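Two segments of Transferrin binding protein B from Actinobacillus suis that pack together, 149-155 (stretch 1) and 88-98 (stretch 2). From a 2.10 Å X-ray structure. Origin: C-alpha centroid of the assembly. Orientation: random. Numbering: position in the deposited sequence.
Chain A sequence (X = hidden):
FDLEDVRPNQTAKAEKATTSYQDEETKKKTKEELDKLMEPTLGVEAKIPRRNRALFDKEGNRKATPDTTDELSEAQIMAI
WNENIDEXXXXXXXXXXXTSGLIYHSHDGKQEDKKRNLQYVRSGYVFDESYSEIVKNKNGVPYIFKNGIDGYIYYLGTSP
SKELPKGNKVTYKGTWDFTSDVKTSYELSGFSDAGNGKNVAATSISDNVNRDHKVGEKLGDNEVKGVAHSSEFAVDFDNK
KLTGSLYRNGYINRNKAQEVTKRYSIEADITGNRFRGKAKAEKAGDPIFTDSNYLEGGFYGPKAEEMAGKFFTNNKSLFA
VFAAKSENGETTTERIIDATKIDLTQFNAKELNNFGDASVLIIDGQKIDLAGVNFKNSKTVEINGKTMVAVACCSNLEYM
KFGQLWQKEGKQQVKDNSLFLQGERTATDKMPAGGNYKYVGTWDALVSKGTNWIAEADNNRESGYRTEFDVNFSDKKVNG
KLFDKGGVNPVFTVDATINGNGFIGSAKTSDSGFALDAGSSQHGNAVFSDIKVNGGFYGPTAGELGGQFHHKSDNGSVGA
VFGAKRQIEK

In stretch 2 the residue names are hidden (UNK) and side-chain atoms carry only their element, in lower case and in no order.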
ATOM      1  N   ILE A 149      26.376  -5.872  15.547  1.00 16.26           N
ATOM      2  CA  ILE A 149      25.042  -6.053  14.933  1.00 21.48           C
ATOM      3  C   ILE A 149      25.025  -5.631  13.467  1.00 16.70           C
ATOM      4  O   ILE A 149      25.554  -4.582  13.111  1.00 15.80           O
ATOM      5  CB  ILE A 149      23.934  -5.327  15.733  1.00 22.09           C
ATOM      6  CG1 ILE A 149      23.658  -6.085  17.040  1.00 25.46           C
ATOM      7  CG2 ILE A 149      22.606  -5.168  14.921  1.00 15.99           C
ATOM      8  CD1 ILE A 149      22.707  -5.342  17.969  1.00 29.07           C
ATOM      9  N   ASP A 150      24.446  -6.475  12.618  1.00 21.02           N
ATOM     10  CA  ASP A 150      24.268  -6.147  11.208  1.00 20.12           C
ATOM     11  C   ASP A 150      22.863  -6.521  10.820  1.00 15.25           C
ATOM     12  O   ASP A 150      22.475  -7.678  10.977  1.00 13.27           O
ATOM     13  CB  ASP A 150      25.237  -6.945  10.321  1.00 22.77           C
ATOM     14  CG  ASP A 150      25.213  -6.472   8.878  1.00 31.11           C
ATOM     15  OD1 ASP A 150      25.232  -7.304   7.946  1.00 30.36           O
ATOM     16  OD2 ASP A 150      25.159  -5.249   8.681  1.00 32.64           O
ATOM     17  N   GLY A 151      22.087  -5.561  10.318  1.00 12.12           N
ATOM     18  CA  GLY A 151      20.713  -5.873   9.964  1.00 21.89           C
ATOM     19  C   GLY A 151      19.923  -4.658   9.552  1.00 18.31           C
ATOM     20  O   GLY A 151      20.517  -3.664   9.130  1.00 16.55           O
ATOM     21  N   TYR A 152      18.598  -4.729   9.714  1.00 13.61           N
ATOM     22  CA  TYR A 152      17.686  -3.734   9.164  1.00 13.85           C
ATOM     23  C   TYR A 152      16.537  -3.421  10.108  1.00 13.46           C
ATOM     24  O   TYR A 152      16.099  -4.274  10.886  1.00 12.34           O
ATOM     25  CB  TYR A 152      17.106  -4.263   7.854  1.00 18.27           C
ATOM     26  CG  TYR A 152      18.145  -4.623   6.829  1.00 16.95           C
ATOM     27  CD1 TYR A 152      18.460  -3.756   5.787  1.00 29.47           C
ATOM     28  CD2 TYR A 152      18.835  -5.827   6.916  1.00 22.26           C
ATOM     29  CE1 TYR A 152      19.437  -4.092   4.835  1.00 23.17           C
ATOM     30  CE2 TYR A 152      19.807  -6.169   5.982  1.00 28.30           C
ATOM     31  CZ  TYR A 152      20.104  -5.300   4.951  1.00 33.10           C
ATOM     32  OH  TYR A 152      21.071  -5.656   4.041  1.00 45.28           O
ATOM     33  N   ILE A 153      16.051  -2.193  10.033  1.00 14.19           N
ATOM     34  CA  ILE A 153      14.786  -1.824  10.669  1.00 11.14           C
ATOM     35  C   ILE A 153      13.789  -1.720   9.518  1.00 21.58           C
ATOM     36  O   ILE A 153      14.131  -1.198   8.462  1.00 15.37           O
ATOM     37  CB  ILE A 153      14.903  -0.476  11.363  1.00 13.14           C
ATOM     38  CG1 ILE A 153      16.079  -0.491  12.380  1.00 11.51           C
ATOM     39  CG2 ILE A 153      13.574  -0.087  12.016  1.00  8.10           C
ATOM     40  CD1 ILE A 153      16.007  -1.596  13.467  1.00 11.00           C
ATOM     41  N   TYR A 154      12.570  -2.215   9.685  1.00 18.19           N
ATOM     42  CA  TYR A 154      11.646  -2.184   8.557  1.00 12.99           C
ATOM     43  C   TYR A 154      10.191  -2.273   8.991  1.00 14.22           C
ATOM     44  O   TYR A 154       9.888  -2.615  10.134  1.00 20.01           O
ATOM     45  CB  TYR A 154      11.948  -3.348   7.599  1.00 11.54           C
ATOM     46  CG  TYR A 154      11.352  -4.668   8.090  1.00  9.68           C
ATOM     47  CD1 TYR A 154      10.164  -5.177   7.542  1.00 10.95           C
ATOM     48  CD2 TYR A 154      11.936  -5.368   9.130  1.00  6.78           C
ATOM     49  CE1 TYR A 154       9.610  -6.374   8.004  1.00 16.06           C
ATOM     50  CE2 TYR A 154      11.386  -6.568   9.604  1.00 13.34           C
ATOM     51  CZ  TYR A 154      10.222  -7.050   9.039  1.00 23.02           C
ATOM     52  OH  TYR A 154       9.681  -8.224   9.499  1.00 18.70           O
ATOM     53  N   TYR A 155       9.301  -1.988   8.048  1.00 11.52           N
ATOM     54  CA  TYR A 155       7.936  -2.482   8.128  1.00  7.34           C
ATOM     55  C   TYR A 155       7.517  -2.941   6.741  1.00 15.26           C
ATOM     56  O   TYR A 155       8.017  -2.449   5.728  1.00 16.38           O
ATOM     57  CB  TYR A 155       6.948  -1.414   8.699  1.00  8.12           C
ATOM     58  CG  TYR A 155       6.474  -0.363   7.695  1.00 17.94           C
ATOM     59  CD1 TYR A 155       5.365  -0.597   6.883  1.00 19.34           C
ATOM     60  CD2 TYR A 155       7.127   0.864   7.574  1.00 20.69           C
ATOM     61  CE1 TYR A 155       4.924   0.371   5.963  1.00 16.38           C
ATOM     62  CE2 TYR A 155       6.701   1.827   6.657  1.00 18.25           C
ATOM     63  CZ  TYR A 155       5.595   1.571   5.851  1.00 25.01           C
ATOM     64  OH  TYR A 155       5.149   2.524   4.946  1.00 22.79           O
ATOM     65  N   UNK A  88      10.654 -12.836   5.578  1.00 36.09           N
ATOM     66  CA  UNK A  88      11.222 -11.702   6.292  1.00 22.49           C
ATOM     67  C   UNK A  88      12.342 -11.060   5.464  1.00 24.61           C
ATOM     68  O   UNK A  88      13.232 -11.750   4.960  1.00 24.27           O
ATOM     69  c   UNK A  88      11.743 -12.148   7.684  1.00 31.97           C
ATOM     70  c   UNK A  88      10.625 -12.823   8.484  1.00 24.88           C
ATOM     71  c   UNK A  88       9.449 -11.889   8.858  1.00 19.28           C
ATOM     72  c   UNK A  88      12.311 -10.970   8.463  1.00 15.61           C
ATOM     73  N   UNK A  89      12.299  -9.733   5.289  1.00 25.06           N
ATOM     74  CA  UNK A  89      13.316  -9.129   4.411  1.00 17.80           C
ATOM     75  C   UNK A  89      14.742  -9.442   4.859  1.00 27.95           C
ATOM     76  O   UNK A  89      15.022  -9.342   6.049  1.00 18.26           O
ATOM     77  c   UNK A  89      13.045  -7.614   4.539  1.00 25.86           C
ATOM     78  c   UNK A  89      11.589  -7.518   4.897  1.00 25.52           C
ATOM     79  c   UNK A  89      11.277  -8.763   5.731  1.00 21.46           C
ATOM     80  N   UNK A  90      15.619  -9.810   3.920  1.00 23.90           N
ATOM     81  CA  UNK A  90      17.030 -10.075   4.207  1.00 24.15           C
ATOM     82  C   UNK A  90      17.339 -11.309   5.099  1.00 28.38           C
ATOM     83  O   UNK A  90      18.506 -11.637   5.308  1.00 23.11           O
ATOM     84  c   UNK A  90      17.709  -8.807   4.756  1.00 21.41           C
ATOM     85  n   UNK A  90      17.380  -5.875   2.562  1.00 29.33           N
ATOM     86  c   UNK A  90      16.919  -6.595   3.637  1.00 29.01           C
ATOM     87  c   UNK A  90      18.428  -6.493   2.050  1.00 39.82           C
ATOM     88  n   UNK A  90      18.659  -7.580   2.765  1.00 46.13           N
ATOM     89  c   UNK A  90      17.732  -7.670   3.779  1.00 29.70           C
ATOM     90  N   UNK A  91      16.322 -12.000   5.613  1.00 23.33           N
ATOM     91  CA  UNK A  91      16.579 -13.124   6.526  1.00 27.73           C
ATOM     92  C   UNK A  91      17.466 -14.206   5.879  1.00 24.48           C
ATOM     93  O   UNK A  91      18.419 -14.700   6.487  1.00 24.21           O
ATOM     94  c   UNK A  91      15.479 -14.845   8.107  1.00 33.16           C
ATOM     95  c   UNK A  91      16.137 -14.293   9.385  1.00 19.96           C
ATOM     96  c   UNK A  91      14.192 -15.600   8.457  1.00 28.19           C
ATOM     97  c   UNK A  91      15.275 -13.733   7.061  1.00 18.66           C
ATOM     98  N   UNK A  92      17.152 -14.554   4.640  1.00 22.74           N
ATOM     99  CA  UNK A  92      17.920 -15.536   3.882  1.00 21.44           C
ATOM    100  C   UNK A  92      19.338 -15.036   3.624  1.00 29.81           C
ATOM    101  O   UNK A  92      20.308 -15.777   3.806  1.00 31.63           O
ATOM    102  c   UNK A  92      17.930 -18.169   1.820  1.00 72.72           C
ATOM    103  c   UNK A  92      17.231 -15.850   2.551  1.00 34.76           C
ATOM    104  c   UNK A  92      18.083 -16.673   1.585  1.00 45.83           C
ATOM    105  n   UNK A  92      19.030 -18.459  -0.425  1.00 64.19           N
ATOM    106  c   UNK A  92      18.920 -18.974   0.975  1.00 76.61           C
ATOM    107  N   UNK A  93      19.460 -13.782   3.198  1.00 21.75           N
ATOM    108  CA  UNK A  93      20.764 -13.172   2.968  1.00 34.21           C
ATOM    109  C   UNK A  93      21.632 -13.237   4.222  1.00 27.24           C
ATOM    110  O   UNK A  93      22.798 -13.584   4.139  1.00 23.45           O
ATOM    111  c   UNK A  93      20.624 -11.699   2.574  1.00 35.48           C
ATOM    112  c   UNK A  93      20.451  -9.883   0.840  1.00 69.42           C
ATOM    113  o   UNK A  93      19.888  -9.502  -0.207  1.00 81.33           O
ATOM    114  c   UNK A  93      20.582 -11.389   1.096  1.00 53.29           C
ATOM    115  o   UNK A  93      20.909  -9.079   1.688  1.00 46.33           O
ATOM    116  N   UNK A  94      21.080 -12.842   5.367  1.00 21.89           N
ATOM    117  CA  UNK A  94      21.829 -12.844   6.628  1.00 25.68           C
ATOM    118  C   UNK A  94      22.260 -14.269   7.019  1.00 25.08           C
ATOM    119  O   UNK A  94      23.397 -14.491   7.445  1.00 19.23           O
ATOM    120  c   UNK A  94      22.007  -9.888   7.675  1.00 24.73           C
ATOM    121  c   UNK A  94      19.834 -10.272   8.828  1.00 31.62           C
ATOM    122  c   UNK A  94      20.995 -12.217   7.752  1.00 11.16           C
ATOM    123  c   UNK A  94      20.710 -10.704   7.669  1.00 17.98           C
ATOM    124  N   UNK A  95      21.354 -15.227   6.861  1.00 17.66           N
ATOM    125  CA  UNK A  95      21.679 -16.648   7.079  1.00 22.29           C
ATOM    126  C   UNK A  95      22.785 -17.194   6.182  1.00 34.39           C
ATOM    127  O   UNK A  95      23.638 -17.948   6.653  1.00 28.41           O
ATOM    128  n   UNK A  95      18.490 -17.033   8.380  1.00 24.95           N
ATOM    129  c   UNK A  95      20.432 -17.533   7.003  1.00 22.06           C
ATOM    130  c   UNK A  95      19.693 -17.594   8.334  1.00 25.42           C
ATOM    131  o   UNK A  95      20.215 -18.123   9.317  1.00 37.13           O
ATOM    132  N   UNK A  96      22.793 -16.800   4.910  1.00 24.17           N
ATOM    133  CA  UNK A  96      23.823 -17.279   3.992  1.00 25.16           C
ATOM    134  C   UNK A  96      25.224 -16.788   4.356  1.00 28.26           C
ATOM    135  O   UNK A  96      26.171 -17.503   4.149  1.00 24.09           O
ATOM    136  o   UNK A  96      21.770 -18.555   2.657  1.00 36.93           O
ATOM    137  o   UNK A  96      21.804 -17.234   0.897  1.00 44.12           O
ATOM    138  c   UNK A  96      22.275 -17.623   1.988  1.00 44.51           C
ATOM    139  c   UNK A  96      23.512 -16.906   2.534  1.00 33.14           C
ATOM    140  N   UNK A  97      25.363 -15.576   4.891  1.00 31.66           N
ATOM    141  CA  UNK A  97      26.698 -15.025   5.151  1.00 21.81           C
ATOM    142  C   UNK A  97      27.170 -15.089   6.623  1.00 35.28           C
ATOM    143  O   UNK A  97      28.285 -14.667   6.954  1.00 25.09           O
ATOM    144  c   UNK A  97      26.788 -13.565   4.669  1.00 17.84           C
ATOM    145  c   UNK A  97      25.989 -12.561   5.511  1.00 19.88           C
ATOM    146  c   UNK A  97      26.050 -11.150   4.870  1.00 26.78           C
ATOM    147  c   UNK A  97      25.255 -10.117   5.666  1.00 35.66           C
ATOM    148  n   UNK A  97      25.723  -9.938   7.089  1.00 15.13           N
ATOM    149  N   UNK A  98      26.323 -15.589   7.513  1.00 24.97           N
ATOM    150  CA  UNK A  98      26.618 -15.499   8.937  1.00 20.40           C
ATOM    151  C   UNK A  98      27.748 -16.440   9.359  1.00 23.67           C
ATOM    152  O   UNK A  98      27.870 -17.563   8.873  1.00 17.22           O
ATOM    153  c   UNK A  98      24.902 -17.247   9.635  1.00 18.95           C
ATOM    154  c   UNK A  98      25.372 -15.789   9.815  1.00 22.21           C
ATOM    155  o   UNK A  98      25.702 -15.592  11.196  1.00 22.51           O
TER
HETATM  156  O   HOH W   1      22.633  -8.500   3.942  1.00 41.77           O

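Position 88 carries four side-chain carbons, forked at the first, with one arm two carbons long; the end of that arm lies 3.7 Å from Tyr154 OH. A beta-branched, wholly aliphatic side chain of this size is isoleucine, Ile88, and the atom near Tyr154 is its CD1. At position 89 three carbons close a ring onto the backbone N, which defines proline. The ring carbon bonded to that nitrogen, CD of Pro89, sits 3.7 Å from Tyr154 CE1 and over one face of the tyrosine ring, a CH-pi contact.

Position 90 has one carbon followed by a five-membered ring of three carbons and two nitrogens, an imidazole, lying flat against the Tyr152 ring. This is His90. It stands at the N-cap position and is the third residue of a type II turn that begins at Ile88, a place its positive phi of 67° suits. Position 91 shows four carbons forked at the second, out of reach of stretch 1: Leu91. Position 92, four carbons in a row ending in nitrogen, is likewise remote and is Lys92.

At position 93 three carbons lead to two oxygens, a carboxylate, hence Glu93. Its OE1 accepts a hydrogen bond from His90 ND1 at 2.9 Å. Position 94 again has four carbons forked at the second, its CA-to-CB bond directed toward the strand; it is Leu94, with CD2 4.0 Å from Asp150 O. Position 95 has two carbons, the second bearing one oxygen and one nitrogen, and is Asn95; position 96 has two carbons, the second bearing two oxygens, and is Asp96. Neither reaches stretch 1. Position 97 extends four carbons to a nitrogen 2.8 Å from Asp150 OD1, identifying Lys97 by its NZ. Position 98, one carbon carrying an oxygen and a carbon, is Thr98, beyond contact.

The helix runs nearly antiparallel to the strand, at 172°, so alternate strand residues Asp150, Tyr152 and Tyr154 meet successively earlier parts of stretch 2. At one end, Asp150 and Lys97 form a hydrogen-bonded salt bridge. In the middle, the rings of Tyr152 and His90 stack face to face, their centroids 3.7 Å apart and planes at 8°. The bond from His90 ND1 to Glu93 OE1 ties the imidazole to the helix, while a water donates to Glu93 OE1 (2.9 Å) and also bonds to Tyr152 OH (3.2 Å), bridging the stretches. At the other end, Tyr154 packs against Pro89 and Ile88.

Stretch 2 88-98: IPHLKELNDKT
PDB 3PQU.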